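Local coordinates for bumblebee peptidoglycan recognition protein SA (Bombus, PDB 5XZ4) that probably recognises bacterial peptidoglycan in bumblebee immunity, preferring the Dap-type over the Lys-type, at residues Leu27-Thr39 with Gly135-Lys147. Residues are numbered along the deposited sequence; the frame is centred on the assembly and turned at random.
Sequences LIIPIPYVIIHHT and GILREDIRVIGAK
The methyl of A146 sits over one face of the H37 imidazole, a CH-pi contact with CB 3.6 Å from the ring centroid and displaced toward CE1; T95 and S154 hydrogen-bond NE2 and ND1 and so fix the ring's rotation. The contact belongs to the parallel pair 31-38/141-145 in the mixed sheet of the amidase-like PGRP fold, where 141-145 is an outermost strand and 31-38 lies between it and 102-107. The Y33 ring and the R142 guanidinium stand 75° apart: the phenol OH lies at the guanidinium edge, where NH2 gives it a weak bond of 3.4 Å, while CB and CD of R142 run alongside CD1 and CE1. Y33 OH also hydrogen-bonds P173 O at the C-terminus, and Y98 meets the ring edge-to-face. An alanine in place of Y33 would probably leave the R142 aliphatic chain without its neighbour and P173 O without its side-chain hydroxyl partner. The ladder runs from R142 N on P32 O to A146 N on I36 O; I36 N to I144 O is its shortest rung, 2.8 Å. Ahead of the type I turn R138-I141, I31 pairs in parallel with L137, its N bonding I136 O and its O taking R138 N. On the face of Y33, I144 CG1, set between its backbone N and carbonyl carbon (chi1 56°), reaches 3.6 Å from I35 CD1. On the other face V34 CG2 packs 3.7 Å from I141 CG1 and also touches L137 CD1, while I36 CG1 meets V143 CG1; I128 of helix 118-134 and I163 of helix 157-163 touch this layer. R138 lays CD against P32, and the bend at chi3 (63°) then turns NE into a salt bridge with D140 OD1 at 3.0 Å, in the guanidinium plane and on the carboxylate's syn lone pair.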
ATOM      1  N   LEU A  27       6.987 -12.964  -5.035  1.00 11.87           N
ATOM      2  CA  LEU A  27       8.033 -11.963  -5.337  1.00 12.14           C
ATOM      3  C   LEU A  27       9.419 -12.510  -5.051  1.00 12.42           C
ATOM      4  O   LEU A  27       9.604 -13.338  -4.152  1.00 12.56           O
ATOM      5  CB  LEU A  27       7.883 -10.711  -4.461  1.00 11.95           C
ATOM      6  CG  LEU A  27       6.618  -9.895  -4.723  1.00 10.86           C
ATOM      7  CD1 LEU A  27       6.479  -8.804  -3.684  1.00 12.13           C
ATOM      8  CD2 LEU A  27       6.590  -9.315  -6.135  1.00 12.95           C
ATOM      9  N   ILE A  28      10.399 -12.009  -5.788  1.00 12.80           N
ATOM     10  CA  ILE A  28      11.803 -12.207  -5.402  1.00 13.54           C
ATOM     11  C   ILE A  28      12.164 -11.181  -4.300  1.00 14.63           C
ATOM     12  O   ILE A  28      11.792  -9.994  -4.383  1.00 15.84           O
ATOM     13  CB  ILE A  28      12.691 -12.049  -6.648  1.00 15.57           C
ATOM     14  CG1 ILE A  28      12.340 -13.138  -7.659  1.00 18.16           C
ATOM     15  CG2 ILE A  28      14.170 -12.045  -6.272  1.00 18.08           C
ATOM     16  CD1 ILE A  28      13.065 -14.445  -7.431  1.00 23.46           C
ATOM     17  N   ILE A  29      12.850 -11.654  -3.253  1.00 13.47           N
ATOM     18  CA  ILE A  29      13.180 -10.863  -2.028  1.00 14.63           C
ATOM     19  C   ILE A  29      14.712 -10.823  -1.908  1.00 15.11           C
ATOM     20  O   ILE A  29      15.328 -11.876  -2.058  1.00 15.25           O
ATOM     21  CB  ILE A  29      12.521 -11.448  -0.726  1.00 16.00           C
ATOM     22  CG1 ILE A  29      11.159 -10.784  -0.407  1.00 22.62           C
ATOM     23  CG2 ILE A  29      13.246 -11.081   0.564  1.00 16.12           C
ATOM     24  CD1 ILE A  29      10.008 -10.945  -1.361  1.00 21.09           C
ATOM     25  N   PRO A  30      15.339  -9.660  -1.653  1.00 14.98           N
ATOM     26  CA  PRO A  30      14.681  -8.387  -1.308  1.00 14.04           C
ATOM     27  C   PRO A  30      14.147  -7.608  -2.509  1.00 13.96           C
ATOM     28  O   PRO A  30      14.640  -7.736  -3.634  1.00 14.87           O
ATOM     29  CB  PRO A  30      15.790  -7.605  -0.578  1.00 14.89           C
ATOM     30  CG  PRO A  30      17.064  -8.154  -1.136  1.00 16.63           C
ATOM     31  CD  PRO A  30      16.802  -9.614  -1.406  1.00 15.82           C
ATOM     32  N   ILE A  31      13.171  -6.755  -2.213  1.00 12.75           N
ATOM     33  CA  ILE A  31      12.373  -6.053  -3.220  1.00 12.44           C
ATOM     34  C   ILE A  31      12.956  -4.657  -3.533  1.00 11.71           C
ATOM     35  O   ILE A  31      13.339  -3.936  -2.613  1.00 12.48           O
ATOM     36  CB  ILE A  31      10.928  -5.916  -2.674  1.00 12.62           C
ATOM     37  CG1 ILE A  31      10.317  -7.300  -2.418  1.00 13.36           C
ATOM     38  CG2 ILE A  31      10.038  -5.072  -3.589  1.00 12.84           C
ATOM     39  CD1 ILE A  31       9.205  -7.270  -1.387  1.00 14.63           C
ATOM     40  N   PRO A  32      12.973  -4.248  -4.828  1.00 12.11           N
ATOM     41  CA  PRO A  32      13.625  -2.979  -5.205  1.00 12.52           C
ATOM     42  C   PRO A  32      12.782  -1.701  -5.147  1.00 12.11           C
ATOM     43  O   PRO A  32      13.338  -0.612  -5.027  1.00 12.13           O
ATOM     44  CB  PRO A  32      14.105  -3.247  -6.641  1.00 13.91           C
ATOM     45  CG  PRO A  32      13.103  -4.236  -7.165  1.00 14.24           C
ATOM     46  CD  PRO A  32      12.804  -5.131  -6.003  1.00 13.65           C
ATOM     47  N   TYR A  33      11.448  -1.836  -5.202  1.00 12.15           N
ATOM     48  CA  TYR A  33      10.533  -0.669  -5.254  1.00 11.31           C
ATOM     49  C   TYR A  33       9.419  -0.749  -4.223  1.00  9.33           C
ATOM     50  O   TYR A  33       8.930  -1.836  -3.908  1.00  9.64           O
ATOM     51  CB  TYR A  33       9.876  -0.518  -6.638  1.00 12.63           C
ATOM     52  CG  TYR A  33      10.837  -0.173  -7.748  1.00 13.21           C
ATOM     53  CD1 TYR A  33      11.166   1.164  -8.020  1.00 14.54           C
ATOM     54  CD2 TYR A  33      11.399  -1.182  -8.539  1.00 13.93           C
ATOM     55  CE1 TYR A  33      12.089   1.482  -9.036  1.00 15.92           C
ATOM     56  CE2 TYR A  33      12.290  -0.881  -9.573  1.00 15.76           C
ATOM     57  CZ  TYR A  33      12.628   0.447  -9.811  1.00 17.30           C
ATOM     58  OH  TYR A  33      13.534   0.726 -10.821  1.00 21.43           O
ATOM     59  N   VAL A  34       9.010   0.424  -3.746  1.00  9.16           N
ATOM     60  CA  VAL A  34       7.730   0.588  -3.046  1.00  8.63           C
ATOM     61  C   VAL A  34       6.930   1.584  -3.885  1.00  8.97           C
ATOM     62  O   VAL A  34       7.443   2.673  -4.202  1.00  9.37           O
ATOM     63  CB  VAL A  34       7.938   1.106  -1.612  1.00  8.52           C
ATOM     64  CG1 VAL A  34       6.616   1.486  -0.948  1.00  9.62           C
ATOM     65  CG2 VAL A  34       8.645   0.073  -0.756  1.00 10.03           C
ATOM     66  N   ILE A  35       5.656   1.236  -4.184  1.00  8.60           N
ATOM     67  CA  ILE A  35       4.790   2.148  -4.932  1.00  8.11           C
ATOM     68  C   ILE A  35       3.740   2.696  -3.965  1.00  6.84           C
ATOM     69  O   ILE A  35       3.032   1.923  -3.284  1.00  8.01           O
ATOM     70  CB  ILE A  35       4.045   1.477  -6.108  1.00  8.49           C
ATOM     71  CG1 ILE A  35       4.911   0.525  -6.915  1.00  9.67           C
ATOM     72  CG2 ILE A  35       3.381   2.530  -6.979  1.00  8.84           C
ATOM     73  CD1 ILE A  35       6.077   1.155  -7.639  1.00 11.64           C
ATOM     74  N   ILE A  36       3.624   4.013  -3.894  1.00  7.38           N
ATOM     75  CA  ILE A  36       2.627   4.686  -3.057  1.00  7.12           C
ATOM     76  C   ILE A  36       1.359   5.007  -3.854  1.00  7.54           C
ATOM     77  O   ILE A  36       1.429   5.587  -4.966  1.00  8.25           O
ATOM     78  CB  ILE A  36       3.195   5.971  -2.394  1.00  7.34           C
ATOM     79  CG1 ILE A  36       4.502   5.674  -1.616  1.00  8.12           C
ATOM     80  CG2 ILE A  36       2.142   6.648  -1.507  1.00  8.78           C
ATOM     81  CD1 ILE A  36       4.360   4.689  -0.457  1.00  8.67           C
ATOM     82  N   HIS A  37       0.228   4.557  -3.308  1.00  7.77           N
ATOM     83  CA  HIS A  37      -1.096   4.757  -3.929  1.00  7.67           C
ATOM     84  C   HIS A  37      -2.042   5.438  -2.956  1.00  7.49           C
ATOM     85  O   HIS A  37      -1.805   5.398  -1.743  1.00  7.82           O
ATOM     86  CB  HIS A  37      -1.733   3.399  -4.278  1.00  8.19           C
ATOM     87  CG  HIS A  37      -1.235   2.786  -5.548  1.00  8.41           C
ATOM     88  ND1 HIS A  37      -1.823   3.049  -6.766  1.00  8.76           N
ATOM     89  CD2 HIS A  37      -0.236   1.906  -5.796  1.00  8.80           C
ATOM     90  CE1 HIS A  37      -1.204   2.358  -7.709  1.00  9.71           C
ATOM     91  NE2 HIS A  37      -0.227   1.668  -7.151  1.00  9.20           N
ATOM     92  N   HIS A  38      -3.134   6.006  -3.474  1.00  8.65           N
ATOM     93  CA  HIS A  38      -4.325   6.240  -2.649  1.00  8.40           C
ATOM     94  C   HIS A  38      -5.450   5.349  -3.122  1.00  8.42           C
ATOM     95  O   HIS A  38      -5.461   4.935  -4.281  1.00  9.71           O
ATOM     96  CB  HIS A  38      -4.706   7.728  -2.563  1.00  9.61           C
ATOM     97  CG  HIS A  38      -5.238   8.349  -3.838  1.00  9.90           C
ATOM     98  ND1 HIS A  38      -5.764   9.625  -3.853  1.00 10.98           N
ATOM     99  CD2 HIS A  38      -5.329   7.894  -5.114  1.00 10.74           C
ATOM    100  CE1 HIS A  38      -6.151   9.931  -5.085  1.00 10.27           C
ATOM    101  NE2 HIS A  38      -5.880   8.902  -5.872  1.00 12.15           N
ATOM    102  N   THR A  39      -6.398   5.031  -2.236  1.00  8.42           N
ATOM    103  CA  THR A  39      -7.501   4.124  -2.625  1.00  8.04           C
ATOM    104  C   THR A  39      -8.651   4.799  -3.348  1.00  8.65           C
ATOM    105  O   THR A  39      -9.446   4.090  -3.998  1.00 10.34           O
ATOM    106  CB  THR A  39      -8.072   3.392  -1.411  1.00  8.04           C
ATOM    107  OG1 THR A  39      -8.614   4.371  -0.517  1.00  8.49           O
ATOM    108  CG2 THR A  39      -6.975   2.528  -0.702  1.00  8.24           C
ATOM    109  N   GLY A 135      15.286  -6.783   6.072  1.00 17.83           N
ATOM    110  CA  GLY A 135      15.910  -7.288   4.851  1.00 16.75           C
ATOM    111  C   GLY A 135      14.919  -7.732   3.788  1.00 16.14           C
ATOM    112  O   GLY A 135      15.303  -8.345   2.800  1.00 17.86           O
ATOM    113  N   ILE A 136      13.637  -7.422   3.997  1.00 15.21           N
ATOM    114  CA  ILE A 136      12.579  -7.703   3.017  1.00 15.29           C
ATOM    115  C   ILE A 136      12.665  -6.722   1.835  1.00 13.44           C
ATOM    116  O   ILE A 136      12.431  -7.098   0.680  1.00 14.60           O
ATOM    117  CB  ILE A 136      11.181  -7.612   3.680  1.00 15.66           C
ATOM    118  CG1 ILE A 136      11.053  -8.604   4.853  1.00 17.46           C
ATOM    119  CG2 ILE A 136      10.073  -7.824   2.643  1.00 16.42           C
ATOM    120  CD1 ILE A 136       9.927  -8.284   5.812  1.00 17.88           C
ATOM    121  N   LEU A 137      12.965  -5.459   2.141  1.00 13.14           N
ATOM    122  CA  LEU A 137      13.182  -4.420   1.119  1.00 12.56           C
ATOM    123  C   LEU A 137      14.669  -4.205   0.968  1.00 13.22           C
ATOM    124  O   LEU A 137      15.392  -4.301   1.949  1.00 14.46           O
ATOM    125  CB  LEU A 137      12.511  -3.099   1.541  1.00 11.93           C
ATOM    126  CG  LEU A 137      10.987  -3.153   1.730  1.00 11.64           C
ATOM    127  CD1 LEU A 137      10.487  -1.787   2.184  1.00 12.95           C
ATOM    128  CD2 LEU A 137      10.271  -3.557   0.437  1.00 13.28           C
ATOM    129  N   ARG A 138      15.114  -3.900  -0.238  1.00 12.48           N
ATOM    130  CA  ARG A 138      16.556  -3.599  -0.460  1.00 14.34           C
ATOM    131  C   ARG A 138      16.955  -2.366   0.358  1.00 15.31           C
ATOM    132  O   ARG A 138      16.136  -1.465   0.604  1.00 13.94           O
ATOM    133  CB  ARG A 138      16.799  -3.331  -1.939  1.00 15.97           C
ATOM    134  CG  ARG A 138      16.751  -4.580  -2.805  1.00 18.18           C
ATOM    135  CD  ARG A 138      17.074  -4.278  -4.258  1.00 21.03           C
ATOM    136  NE  ARG A 138      18.429  -3.779  -4.434  1.00 25.26           N
ATOM    137  CZ  ARG A 138      19.462  -4.477  -4.914  1.00 23.49           C
ATOM    138  NH1 ARG A 138      20.641  -3.882  -5.023  1.00 29.44           N
ATOM    139  NH2 ARG A 138      19.335  -5.747  -5.294  1.00 27.56           N
ATOM    140  N   GLU A 139      18.223  -2.326   0.775  1.00 16.08           N
ATOM    141  CA  GLU A 139      18.770  -1.174   1.514  1.00 17.75           C
ATOM    142  C   GLU A 139      18.636   0.135   0.711  1.00 17.17           C
ATOM    143  O   GLU A 139      18.431   1.209   1.286  1.00 19.15           O
ATOM    144  CB  GLU A 139      20.244  -1.417   1.889  1.00 21.31           C
ATOM    145  CG  GLU A 139      20.494  -2.653   2.745  1.00 29.35           C
ATOM    146  CD  GLU A 139      20.283  -2.409   4.228  1.00 36.21           C
ATOM    147  OE1 GLU A 139      20.892  -1.466   4.781  1.00 44.82           O
ATOM    148  OE2 GLU A 139      19.527  -3.185   4.843  1.00 40.32           O
ATOM    149  N   ASP A 140      18.735   0.013  -0.613  1.00 16.92           N
ATOM    150  CA  ASP A 140      18.605   1.127  -1.538  1.00 17.73           C
ATOM    151  C   ASP A 140      17.195   1.221  -2.140  1.00 17.23           C
ATOM    152  O   ASP A 140      17.033   1.652  -3.287  1.00 16.89           O
ATOM    153  CB  ASP A 140      19.686   1.038  -2.645  1.00 19.76           C
ATOM    154  CG  ASP A 140      19.611  -0.255  -3.468  1.00 23.22           C
ATOM    155  OD1 ASP A 140      18.731  -1.105  -3.222  1.00 26.54           O
ATOM    156  OD2 ASP A 140      20.460  -0.416  -4.378  1.00 28.16           O
ATOM    157  N   ILE A 141      16.187   0.827  -1.358  1.00 15.95           N
ATOM    158  CA  ILE A 141      14.772   0.843  -1.808  1.00 15.13           C
ATOM    159  C   ILE A 141      14.398   2.179  -2.472  1.00 13.19           C
ATOM    160  O   ILE A 141      14.679   3.240  -1.937  1.00 14.96           O
ATOM    161  CB  ILE A 141      13.802   0.483  -0.639  1.00 15.47           C
ATOM    162  CG1 ILE A 141      12.359   0.271  -1.113  1.00 14.91           C
ATOM    163  CG2 ILE A 141      13.774   1.540   0.446  1.00 16.48           C
ATOM    164  CD1 ILE A 141      12.175  -1.028  -1.833  1.00 17.24           C
ATOM    165  N   ARG A 142      13.726   2.100  -3.622  1.00 13.01           N
ATOM    166  CA  ARG A 142      13.246   3.274  -4.348  1.00 14.28           C
ATOM    167  C   ARG A 142      11.742   3.428  -4.110  1.00 11.51           C
ATOM    168  O   ARG A 142      10.968   2.543  -4.493  1.00 12.24           O
ATOM    169  CB  ARG A 142      13.552   3.141  -5.839  1.00 15.30           C
ATOM    170  CG  ARG A 142      15.053   3.228  -6.137  1.00 18.34           C
ATOM    171  CD  ARG A 142      15.371   2.774  -7.546  1.00 22.57           C
ATOM    172  NE  ARG A 142      16.810   2.643  -7.785  1.00 28.58           N
ATOM    173  CZ  ARG A 142      17.355   2.223  -8.924  1.00 30.13           C
ATOM    174  NH1 ARG A 142      18.676   2.134  -9.022  1.00 31.87           N
ATOM    175  NH2 ARG A 142      16.595   1.891  -9.970  1.00 31.09           N
ATOM    176  N   VAL A 143      11.346   4.522  -3.473  1.00 10.14           N
ATOM    177  CA  VAL A 143       9.923   4.793  -3.207  1.00 10.30           C
ATOM    178  C   VAL A 143       9.445   5.739  -4.308  1.00 10.51           C
ATOM    179  O   VAL A 143      10.076   6.772  -4.564  1.00 11.13           O
ATOM    180  CB  VAL A 143       9.711   5.421  -1.813  1.00 10.22           C
ATOM    181  CG1 VAL A 143       8.252   5.840  -1.630  1.00 11.66           C
ATOM    182  CG2 VAL A 143      10.131   4.456  -0.717  1.00 11.47           C
ATOM    183  N   ILE A 144       8.337   5.379  -4.958  1.00  9.90           N
ATOM    184  CA  ILE A 144       7.758   6.222  -6.033  1.00 10.26           C
ATOM    185  C   ILE A 144       6.244   6.288  -5.897  1.00  9.78           C
ATOM    186  O   ILE A 144       5.630   5.343  -5.382  1.00 10.25           O
ATOM    187  CB  ILE A 144       8.165   5.754  -7.450  1.00 11.37           C
ATOM    188  CG1 ILE A 144       7.800   4.301  -7.702  1.00 11.97           C
ATOM    189  CG2 ILE A 144       9.659   5.979  -7.699  1.00 12.82           C
ATOM    190  CD1 ILE A 144       7.963   3.853  -9.140  1.00 14.09           C
ATOM    191  N   GLY A 145       5.644   7.398  -6.347  1.00  9.86           N
ATOM    192  CA  GLY A 145       4.169   7.467  -6.452  1.00 10.12           C
ATOM    193  C   GLY A 145       3.737   6.733  -7.704  1.00 10.22           C
ATOM    194  O   GLY A 145       4.459   6.756  -8.714  1.00 10.53           O
ATOM    195  N   ALA A 146       2.551   6.118  -7.668  1.00 10.11           N
ATOM    196  CA  ALA A 146       2.045   5.397  -8.857  1.00 10.52           C
ATOM    197  C   ALA A 146       2.052   6.217 -10.160  1.00 10.50           C
ATOM    198  O   ALA A 146       2.433   5.699 -11.229  1.00 11.23           O
ATOM    199  CB  ALA A 146       0.642   4.860  -8.585  1.00 10.58           C
ATOM    200  N   LYS A 147       1.687   7.498 -10.044  1.00 10.94           N
ATOM    201  CA  LYS A 147       1.592   8.388 -11.207  1.00 12.17           C
ATOM    202  C   LYS A 147       2.925   8.575 -11.948  1.00 13.27           C
ATOM    203  O   LYS A 147       2.915   9.002 -13.084  1.00 14.56           O
ATOM    204  CB  LYS A 147       1.025   9.767 -10.814  1.00 12.83           C
ATOM    205  CG  LYS A 147       1.851  10.573  -9.808  1.00 14.38           C
ATOM    206  CD  LYS A 147       1.147  11.854  -9.361  1.00 18.00           C
ATOM    207  CE  LYS A 147       0.951  12.828 -10.506  1.00 20.49           C
ATOM    208  NZ  LYS A 147       0.078  13.987 -10.176  1.00 24.30           N
TER
HETATM  209  O   HOH W   1      16.157  -0.487  -5.394  1.00 23.82           O